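Glyoxalase-like domain protein (Staphylococcus aureus, PDB 3P8A) is of unknown function but carries a glyoxalase-like domain, consistent with membership of the vicinal oxygen chelate (VOC) family. Local coordinates at residues R201-D215 / E219-D231. Numbering follows the deposited sequence.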
ATOM      1  N   ARG A 201      -2.373 -19.304   1.530  1.00  9.82           N
ATOM      2  CA  ARG A 201      -2.799 -18.525   2.688  1.00 10.18           C
ATOM      3  C   ARG A 201      -1.991 -18.799   3.924  1.00 14.51           C
ATOM      4  O   ARG A 201      -1.636 -17.863   4.627  1.00 11.57           O
ATOM      5  CB  ARG A 201      -4.287 -18.766   2.960  1.00  7.59           C
ATOM      6  CG  ARG A 201      -4.807 -18.091   4.223  1.00  7.98           C
ATOM      7  CD  ARG A 201      -6.311 -18.028   4.242  1.00  8.66           C
ATOM      8  NE  ARG A 201      -6.966 -19.326   4.032  1.00  8.20           N
ATOM      9  CZ  ARG A 201      -7.712 -19.955   4.945  1.00 14.65           C
ATOM     10  NH1 ARG A 201      -7.819 -19.472   6.177  1.00  5.94           N
ATOM     11  NH2 ARG A 201      -8.333 -21.081   4.637  1.00  7.89           N
ATOM     12  N   SER A 202      -1.705 -20.088   4.198  1.00 13.43           N
ATOM     13  CA  SER A 202      -0.938 -20.489   5.380  1.00 13.95           C
ATOM     14  C   SER A 202       0.382 -19.787   5.468  1.00 13.61           C
ATOM     15  O   SER A 202       0.733 -19.258   6.526  1.00 11.76           O
ATOM     16  CB  SER A 202      -0.753 -22.003   5.415  1.00 16.73           C
ATOM     17  OG  SER A 202      -1.889 -22.552   6.052  1.00 27.11           O
ATOM     18  N   GLN A 203       1.093 -19.736   4.340  1.00 12.97           N
ATOM     19  CA  GLN A 203       2.378 -19.057   4.207  1.00 12.10           C
ATOM     20  C   GLN A 203       2.243 -17.564   4.359  1.00 12.52           C
ATOM     21  O   GLN A 203       3.050 -16.970   5.080  1.00 11.21           O
ATOM     22  CB  GLN A 203       3.042 -19.382   2.867  1.00 12.79           C
ATOM     23  CG  GLN A 203       4.544 -19.095   2.855  1.00 30.89           C
ATOM     24  CD  GLN A 203       5.316 -19.771   3.967  1.00 60.46           C
ATOM     25  OE1 GLN A 203       5.305 -21.003   4.129  1.00 55.15           O
ATOM     26  NE2 GLN A 203       6.005 -18.961   4.764  1.00 57.69           N
ATOM     27  N   THR A 204       1.241 -16.944   3.682  1.00 10.04           N
ATOM     28  CA  THR A 204       1.045 -15.478   3.766  1.00  8.75           C
ATOM     29  C   THR A 204       0.800 -15.042   5.206  1.00 11.12           C
ATOM     30  O   THR A 204       1.410 -14.076   5.658  1.00 11.52           O
ATOM     31  CB  THR A 204      -0.046 -14.975   2.822  1.00  9.32           C
ATOM     32  OG1 THR A 204       0.193 -15.497   1.518  1.00 11.59           O
ATOM     33  CG2 THR A 204      -0.055 -13.459   2.715  1.00  8.73           C
ATOM     34  N   VAL A 205      -0.076 -15.769   5.921  1.00  8.01           N
ATOM     35  CA  VAL A 205      -0.410 -15.505   7.332  1.00  8.42           C
ATOM     36  C   VAL A 205       0.828 -15.613   8.250  1.00 13.23           C
ATOM     37  O   VAL A 205       1.115 -14.691   9.036  1.00  9.87           O
ATOM     38  CB  VAL A 205      -1.579 -16.408   7.789  1.00 13.41           C
ATOM     39  CG1 VAL A 205      -1.838 -16.283   9.299  1.00 14.70           C
ATOM     40  CG2 VAL A 205      -2.844 -16.083   6.998  1.00 12.38           C
ATOM     41  N   SER A 206       1.552 -16.735   8.136  1.00 11.97           N
ATOM     42  CA  SER A 206       2.766 -17.035   8.902  1.00 12.96           C
ATOM     43  C   SER A 206       3.790 -15.904   8.735  1.00 12.74           C
ATOM     44  O   SER A 206       4.314 -15.409   9.735  1.00 10.96           O
ATOM     45  CB  SER A 206       3.345 -18.386   8.467  1.00 17.00           C
ATOM     46  OG  SER A 206       4.637 -18.609   9.009  1.00 26.68           O
ATOM     47  N   ASN A 207       4.026 -15.461   7.482  1.00  8.96           N
ATOM     48  CA  ASN A 207       4.954 -14.383   7.158  1.00  8.37           C
ATOM     49  C   ASN A 207       4.513 -13.052   7.725  1.00 12.31           C
ATOM     50  O   ASN A 207       5.340 -12.351   8.298  1.00 11.37           O
ATOM     51  CB  ASN A 207       5.139 -14.234   5.639  1.00 10.42           C
ATOM     52  CG  ASN A 207       6.025 -15.290   5.049  1.00 21.99           C
ATOM     53  OD1 ASN A 207       6.758 -15.973   5.760  1.00 14.83           O
ATOM     54  ND2 ASN A 207       5.954 -15.454   3.741  1.00 10.69           N
ATOM     55  N   TRP A 208       3.228 -12.687   7.547  1.00  7.58           N
ATOM     56  CA  TRP A 208       2.698 -11.416   8.040  1.00  7.08           C
ATOM     57  C   TRP A 208       2.647 -11.360   9.560  1.00 11.30           C
ATOM     58  O   TRP A 208       2.899 -10.298  10.132  1.00  8.08           O
ATOM     59  CB  TRP A 208       1.338 -11.106   7.435  1.00  6.11           C
ATOM     60  CG  TRP A 208       1.370 -10.664   5.991  1.00  7.51           C
ATOM     61  CD1 TRP A 208       2.226 -11.083   5.015  1.00 10.41           C
ATOM     62  CD2 TRP A 208       0.402  -9.835   5.345  1.00  8.33           C
ATOM     63  NE1 TRP A 208       1.884 -10.515   3.805  1.00  9.79           N
ATOM     64  CE2 TRP A 208       0.772  -9.736   3.981  1.00 11.69           C
ATOM     65  CE3 TRP A 208      -0.718  -9.115   5.795  1.00  9.52           C
ATOM     66  CZ2 TRP A 208       0.057  -8.951   3.066  1.00 10.99           C
ATOM     67  CZ3 TRP A 208      -1.417  -8.325   4.893  1.00 10.60           C
ATOM     68  CH2 TRP A 208      -1.035  -8.252   3.546  1.00 11.03           C
ATOM     69  N   LEU A 209       2.370 -12.489  10.229  1.00 10.46           N
ATOM     70  CA  LEU A 209       2.406 -12.491  11.711  1.00 11.38           C
ATOM     71  C   LEU A 209       3.832 -12.238  12.225  1.00 15.12           C
ATOM     72  O   LEU A 209       4.022 -11.478  13.176  1.00 13.62           O
ATOM     73  CB  LEU A 209       1.888 -13.813  12.285  1.00 12.20           C
ATOM     74  CG  LEU A 209       0.403 -14.082  12.131  1.00 17.65           C
ATOM     75  CD1 LEU A 209       0.102 -15.545  12.362  1.00 19.38           C
ATOM     76  CD2 LEU A 209      -0.425 -13.190  13.035  1.00 18.52           C
ATOM     77  N   LYS A 210       4.818 -12.825  11.538  1.00 13.77           N
ATOM     78  CA  LYS A 210       6.234 -12.748  11.846  1.00 14.77           C
ATOM     79  C   LYS A 210       6.769 -11.343  11.610  1.00 20.54           C
ATOM     80  O   LYS A 210       7.314 -10.734  12.537  1.00 20.18           O
ATOM     81  CB  LYS A 210       6.991 -13.748  10.974  1.00 19.35           C
ATOM     82  CG  LYS A 210       8.312 -14.229  11.555  1.00 36.90           C
ATOM     83  CD  LYS A 210       9.068 -15.147  10.596  1.00 48.63           C
ATOM     84  CE  LYS A 210       8.609 -16.598  10.591  1.00 57.85           C
ATOM     85  NZ  LYS A 210       9.141 -17.363  11.746  1.00 69.09           N
ATOM     86  N   TRP A 211       6.579 -10.815  10.384  1.00 15.86           N
ATOM     87  CA  TRP A 211       7.073  -9.509   9.967  1.00 15.20           C
ATOM     88  C   TRP A 211       6.359  -8.303  10.583  1.00 18.68           C
ATOM     89  O   TRP A 211       7.008  -7.307  10.897  1.00 17.49           O
ATOM     90  CB  TRP A 211       7.019  -9.388   8.445  1.00 13.15           C
ATOM     91  CG  TRP A 211       7.732 -10.459   7.671  1.00 13.57           C
ATOM     92  CD1 TRP A 211       8.861 -11.133   8.037  1.00 16.56           C
ATOM     93  CD2 TRP A 211       7.447 -10.859   6.321  1.00 12.39           C
ATOM     94  NE1 TRP A 211       9.263 -11.972   7.021  1.00 15.08           N
ATOM     95  CE2 TRP A 211       8.414 -11.822   5.955  1.00 15.37           C
ATOM     96  CE3 TRP A 211       6.434 -10.526   5.399  1.00 12.66           C
ATOM     97  CZ2 TRP A 211       8.393 -12.468   4.717  1.00 13.83           C
ATOM     98  CZ3 TRP A 211       6.421 -11.156   4.168  1.00 13.43           C
ATOM     99  CH2 TRP A 211       7.387 -12.115   3.834  1.00 14.05           C
ATOM    100  N   PHE A 212       5.046  -8.369  10.734  1.00 14.34           N
ATOM    101  CA  PHE A 212       4.295  -7.192  11.202  1.00 13.23           C
ATOM    102  C   PHE A 212       3.759  -7.231  12.603  1.00 16.87           C
ATOM    103  O   PHE A 212       3.033  -6.313  13.000  1.00 13.93           O
ATOM    104  CB  PHE A 212       3.226  -6.792  10.162  1.00 13.05           C
ATOM    105  CG  PHE A 212       3.732  -6.849   8.739  1.00 12.25           C
ATOM    106  CD1 PHE A 212       4.785  -6.032   8.322  1.00 13.71           C
ATOM    107  CD2 PHE A 212       3.188  -7.743   7.828  1.00 11.40           C
ATOM    108  CE1 PHE A 212       5.282  -6.111   7.021  1.00 14.73           C
ATOM    109  CE2 PHE A 212       3.689  -7.830   6.526  1.00 14.27           C
ATOM    110  CZ  PHE A 212       4.732  -7.010   6.128  1.00 13.99           C
ATOM    111  N   ASP A 213       4.075  -8.320  13.355  1.00 16.45           N
ATOM    112  CA  ASP A 213       3.650  -8.493  14.740  1.00 17.14           C
ATOM    113  C   ASP A 213       2.124  -8.337  14.870  1.00 17.52           C
ATOM    114  O   ASP A 213       1.618  -7.672  15.778  1.00 15.83           O
ATOM    115  CB  ASP A 213       4.408  -7.485  15.645  1.00 20.55           C
ATOM    116  CG  ASP A 213       5.010  -8.127  16.867  1.00 46.82           C
ATOM    117  OD1 ASP A 213       6.262  -8.219  16.937  1.00 49.79           O
ATOM    118  OD2 ASP A 213       4.235  -8.567  17.745  1.00 58.76           O
HETATM  119  N   MSE A 214       1.395  -8.909  13.910  1.00 13.48           N
HETATM  120  CA  MSE A 214      -0.051  -8.803  13.851  1.00 12.02           C
HETATM  121  C   MSE A 214      -0.745  -9.788  14.795  1.00 18.79           C
HETATM  122  O   MSE A 214      -0.116 -10.734  15.262  1.00 19.51           O
HETATM  123  CB  MSE A 214      -0.521  -9.027  12.399  1.00 12.95           C
HETATM  124  CG  MSE A 214      -0.308  -7.823  11.498  1.00 18.22           C
HETATM  125 SE   MSE A 214      -0.848  -8.232   9.659  1.00 24.49          SE
HETATM  126  CE  MSE A 214      -0.261  -6.613   8.688  1.00 21.34           C
ATOM    127  N   ASP A 215      -2.023  -9.541  15.094  1.00 15.55           N
ATOM    128  CA  ASP A 215      -2.861 -10.406  15.924  1.00 15.39           C
ATOM    129  C   ASP A 215      -3.818 -11.158  14.985  1.00 18.66           C
ATOM    130  O   ASP A 215      -4.143 -10.644  13.912  1.00 16.43           O
ATOM    131  CB  ASP A 215      -3.672  -9.584  16.947  1.00 17.83           C
ATOM    132  CG  ASP A 215      -2.882  -8.944  18.099  1.00 29.20           C
ATOM    133  OD1 ASP A 215      -1.923  -9.580  18.595  1.00 31.26           O
ATOM    134  OD2 ASP A 215      -3.265  -7.840  18.537  1.00 35.31           O
ATOM    135  N   GLU A 219     -10.074 -17.354  11.886  1.00  7.68           N
ATOM    136  CA  GLU A 219      -9.489 -18.411  11.092  1.00  7.38           C
ATOM    137  C   GLU A 219     -10.599 -19.397  10.731  1.00 11.92           C
ATOM    138  O   GLU A 219     -11.326 -19.858  11.622  1.00  9.55           O
ATOM    139  CB  GLU A 219      -8.387 -19.098  11.910  1.00  9.17           C
ATOM    140  CG  GLU A 219      -7.931 -20.436  11.338  1.00 16.13           C
ATOM    141  CD  GLU A 219      -7.257 -20.440   9.982  1.00 29.09           C
ATOM    142  OE1 GLU A 219      -7.333 -21.492   9.310  1.00 30.27           O
ATOM    143  OE2 GLU A 219      -6.581 -19.445   9.631  1.00 29.95           O
ATOM    144  N   ASN A 220     -10.734 -19.712   9.432  1.00  7.31           N
ATOM    145  CA  ASN A 220     -11.726 -20.686   8.950  1.00  7.86           C
ATOM    146  C   ASN A 220     -11.241 -21.354   7.652  1.00 11.36           C
ATOM    147  O   ASN A 220     -10.099 -21.122   7.258  1.00 10.39           O
ATOM    148  CB  ASN A 220     -13.121 -20.064   8.843  1.00  5.67           C
ATOM    149  CG  ASN A 220     -13.202 -18.902   7.896  1.00 10.93           C
ATOM    150  OD1 ASN A 220     -13.069 -19.065   6.694  1.00  6.98           O
ATOM    151  ND2 ASN A 220     -13.444 -17.711   8.422  1.00  3.26           N
ATOM    152  N   ASP A 221     -12.074 -22.182   7.011  1.00  8.90           N
ATOM    153  CA  ASP A 221     -11.667 -22.925   5.804  1.00  9.84           C
ATOM    154  C   ASP A 221     -11.463 -22.084   4.565  1.00 12.38           C
ATOM    155  O   ASP A 221     -10.928 -22.589   3.582  1.00 11.77           O
ATOM    156  CB  ASP A 221     -12.645 -24.073   5.497  1.00 11.99           C
ATOM    157  CG  ASP A 221     -12.531 -25.254   6.438  1.00 20.75           C
ATOM    158  OD1 ASP A 221     -11.538 -25.309   7.224  1.00 23.23           O
ATOM    159  OD2 ASP A 221     -13.411 -26.121   6.394  1.00 20.15           O
ATOM    160  N   HIS A 222     -11.896 -20.816   4.605  1.00  9.35           N
ATOM    161  CA  HIS A 222     -11.833 -19.913   3.457  1.00 10.35           C
ATOM    162  C   HIS A 222     -10.896 -18.740   3.650  1.00  9.49           C
ATOM    163  O   HIS A 222     -10.205 -18.377   2.711  1.00  9.09           O
ATOM    164  CB  HIS A 222     -13.244 -19.407   3.077  1.00 13.19           C
ATOM    165  CG  HIS A 222     -14.187 -20.442   2.522  1.00 18.62           C
ATOM    166  ND1 HIS A 222     -15.420 -20.082   1.991  1.00 21.18           N
ATOM    167  CD2 HIS A 222     -14.048 -21.792   2.409  1.00 21.89           C
ATOM    168  CE1 HIS A 222     -15.986 -21.213   1.595  1.00 20.97           C
ATOM    169  NE2 HIS A 222     -15.205 -22.265   1.835  1.00 21.52           N
ATOM    170  N   TYR A 223     -10.903 -18.106   4.840  1.00  5.17           N
ATOM    171  CA  TYR A 223     -10.084 -16.934   5.094  1.00  5.09           C
ATOM    172  C   TYR A 223      -9.536 -16.851   6.514  1.00  9.97           C
ATOM    173  O   TYR A 223     -10.007 -17.553   7.430  1.00  7.86           O
ATOM    174  CB  TYR A 223     -10.868 -15.630   4.737  1.00  4.96           C
ATOM    175  CG  TYR A 223     -12.061 -15.329   5.614  1.00  7.14           C
ATOM    176  CD1 TYR A 223     -11.914 -14.629   6.815  1.00  9.76           C
ATOM    177  CD2 TYR A 223     -13.345 -15.710   5.233  1.00  5.82           C
ATOM    178  CE1 TYR A 223     -13.001 -14.382   7.642  1.00  7.84           C
ATOM    179  CE2 TYR A 223     -14.439 -15.465   6.052  1.00  6.41           C
ATOM    180  CZ  TYR A 223     -14.266 -14.769   7.239  1.00 12.33           C
ATOM    181  OH  TYR A 223     -15.339 -14.510   8.047  1.00  8.01           O
ATOM    182  N   THR A 224      -8.522 -15.971   6.674  1.00  9.50           N
ATOM    183  CA  THR A 224      -7.907 -15.582   7.939  1.00  9.10           C
ATOM    184  C   THR A 224      -7.921 -14.046   8.027  1.00 13.70           C
ATOM    185  O   THR A 224      -7.451 -13.380   7.096  1.00 13.64           O
ATOM    186  CB  THR A 224      -6.465 -16.063   7.983  1.00  9.54           C
ATOM    187  OG1 THR A 224      -6.464 -17.468   7.810  1.00  9.36           O
ATOM    188  CG2 THR A 224      -5.742 -15.680   9.296  1.00  3.75           C
ATOM    189  N   ASP A 225      -8.434 -13.491   9.146  1.00  8.38           N
ATOM    190  CA  ASP A 225      -8.411 -12.043   9.370  1.00  7.66           C
ATOM    191  C   ASP A 225      -7.271 -11.715  10.315  1.00 10.39           C
ATOM    192  O   ASP A 225      -7.101 -12.366  11.351  1.00  8.80           O
ATOM    193  CB  ASP A 225      -9.721 -11.533   9.952  1.00  8.81           C
ATOM    194  CG  ASP A 225     -10.842 -11.506   8.948  1.00 15.65           C
ATOM    195  OD1 ASP A 225     -10.548 -11.493   7.736  1.00 17.65           O
ATOM    196  OD2 ASP A 225     -12.011 -11.517   9.373  1.00 14.37           O
ATOM    197  N   LEU A 226      -6.464 -10.748   9.927  1.00  8.59           N
ATOM    198  CA  LEU A 226      -5.332 -10.276  10.730  1.00  8.05           C
ATOM    199  C   LEU A 226      -5.526  -8.792  11.071  1.00 13.07           C
ATOM    200  O   LEU A 226      -6.252  -8.093  10.377  1.00 10.24           O
ATOM    201  CB  LEU A 226      -4.026 -10.506   9.965  1.00  8.00           C
ATOM    202  CG  LEU A 226      -3.675 -11.960   9.607  1.00 12.73           C
ATOM    203  CD1 LEU A 226      -2.353 -12.032   8.871  1.00 13.98           C
ATOM    204  CD2 LEU A 226      -3.644 -12.845  10.830  1.00 10.95           C
ATOM    205  N   ILE A 227      -4.918  -8.324  12.170  1.00 11.04           N
ATOM    206  CA  ILE A 227      -5.000  -6.925  12.558  1.00 11.31           C
ATOM    207  C   ILE A 227      -3.646  -6.472  13.105  1.00 14.80           C
ATOM    208  O   ILE A 227      -2.968  -7.249  13.776  1.00 12.42           O
ATOM    209  CB  ILE A 227      -6.193  -6.635  13.536  1.00 15.47           C
ATOM    210  CG1 ILE A 227      -6.566  -5.124  13.548  1.00 16.16           C
ATOM    211  CG2 ILE A 227      -5.953  -7.211  14.964  1.00 16.20           C
ATOM    212  CD1 ILE A 227      -7.925  -4.697  14.325  1.00 16.99           C
ATOM    213  N   LEU A 228      -3.255  -5.213  12.835  1.00 12.71           N
ATOM    214  CA  LEU A 228      -2.030  -4.663  13.413  1.00 12.14           C
ATOM    215  C   LEU A 228      -2.367  -4.322  14.860  1.00 15.64           C
ATOM    216  O   LEU A 228      -3.514  -4.004  15.160  1.00 14.10           O
ATOM    217  CB  LEU A 228      -1.606  -3.400  12.673  1.00 11.86           C
ATOM    218  CG  LEU A 228      -1.013  -3.574  11.300  1.00 14.57           C
ATOM    219  CD1 LEU A 228      -1.168  -2.294  10.497  1.00 14.20           C
ATOM    220  CD2 LEU A 228       0.454  -3.983  11.379  1.00 17.67           C
ATOM    221  N   LYS A 229      -1.387  -4.393  15.764  1.00 16.48           N
ATOM    222  CA  LYS A 229      -1.627  -4.094  17.186  1.00 17.06           C
ATOM    223  C   LYS A 229      -2.070  -2.651  17.452  1.00 22.62           C
ATOM    224  O   LYS A 229      -2.801  -2.407  18.423  1.00 20.90           O
ATOM    225  CB  LYS A 229      -0.380  -4.421  18.026  1.00 19.33           C
ATOM    226  CG  LYS A 229      -0.277  -5.896  18.349  1.00 23.39           C
ATOM    227  CD  LYS A 229       1.131  -6.297  18.776  1.00 26.09           C
ATOM    228  CE  LYS A 229       1.167  -7.709  19.304  1.00 30.41           C
ATOM    229  NZ  LYS A 229       0.733  -8.714  18.298  1.00 34.72           N
ATOM    230  N   ASN A 230      -1.645  -1.708  16.583  1.00 20.75           N
ATOM    231  CA  ASN A 230      -1.888  -0.271  16.757  1.00 20.60           C
ATOM    232  C   ASN A 230      -2.728   0.388  15.679  1.00 23.47           C
ATOM    233  O   ASN A 230      -2.630   1.601  15.471  1.00 22.75           O
ATOM    234  CB  ASN A 230      -0.538   0.454  16.944  1.00 25.28           C
ATOM    235  CG  ASN A 230       0.281  -0.142  18.064  1.00 47.32           C
ATOM    236  OD1 ASN A 230      -0.025   0.044  19.241  1.00 43.18           O
ATOM    237  ND2 ASN A 230       1.246  -0.985  17.717  1.00 34.78           N
ATOM    238  N   ASP A 231      -3.575  -0.394  15.002  1.00 19.32           N
ATOM    239  CA  ASP A 231      -4.467   0.136  13.976  1.00 20.26           C
ATOM    240  C   ASP A 231      -5.770  -0.667  13.898  1.00 23.75           C
ATOM    241  O   ASP A 231      -5.785  -1.848  14.257  1.00 22.63           O
ATOM    242  CB  ASP A 231      -3.761   0.211  12.609  1.00 22.22           C
ATOM    243  CG  ASP A 231      -4.367   1.238  11.672  1.00 31.98           C
ATOM    244  OD1 ASP A 231      -5.462   1.768  11.988  1.00 35.66           O
ATOM    245  OD2 ASP A 231      -3.747   1.525  10.634  1.00 29.94           O
TER
HETATM  246  O   HOH W   1       1.564  -4.766  14.774  1.00 19.69           O
HETATM  247  O   HOH W   2      -4.681  -5.696  17.864  1.00 40.37           O
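The carbonyl O of N220 is gripped by both terminal nitrogens of R201, NH1 at 3.0 Å and NH2 at 3.2 Å, and lies near the guanidinium plane. Also at that edge, R201 NH1 donates to T224 OG1 (2.9 Å), whose hydroxyl in turn donates a hydrogen bond to E219 OE2. Arginine suits the place because its in-plane N-H groups reach turn and strand together, while NE pairs with D239 on the next strand. The carbonyl carbon of H222 lies over one guanidinium face. N220 OD1 accepts from H222 N, making an Asx turn, and from Y223 N, extending it to an Asx motif.

One helical turn on, V205 and T224 meet methyl to methyl, CG2 to CG2 at 3.7 Å; threonine thus offers R201 a hydroxyl and V205 a methyl. Branched L226 sends CD2 against L209 CD2 (3.9 Å) and CD1 against W208 CB, while the selenium of M214 lies across L226 CB.

Where the helix ends, D213 adopts positive phi and the chain turns back to the sheet. The long chain of K229, bent at its last torsion (chi4 60°), lets one ammonium serve three oxygens: NZ hydrogen-bonds D213 O and forms salt bridges with D215 OD1 (2.8 Å) and D213 OD2 (3.5 Å). D215 and I227 form an antiparallel hydrogen-bonded pair. Helix 201-212 packed on the hairpin of strands 215-219 and 223-227 is consistent with a glyoxalase-like (VOC) fold.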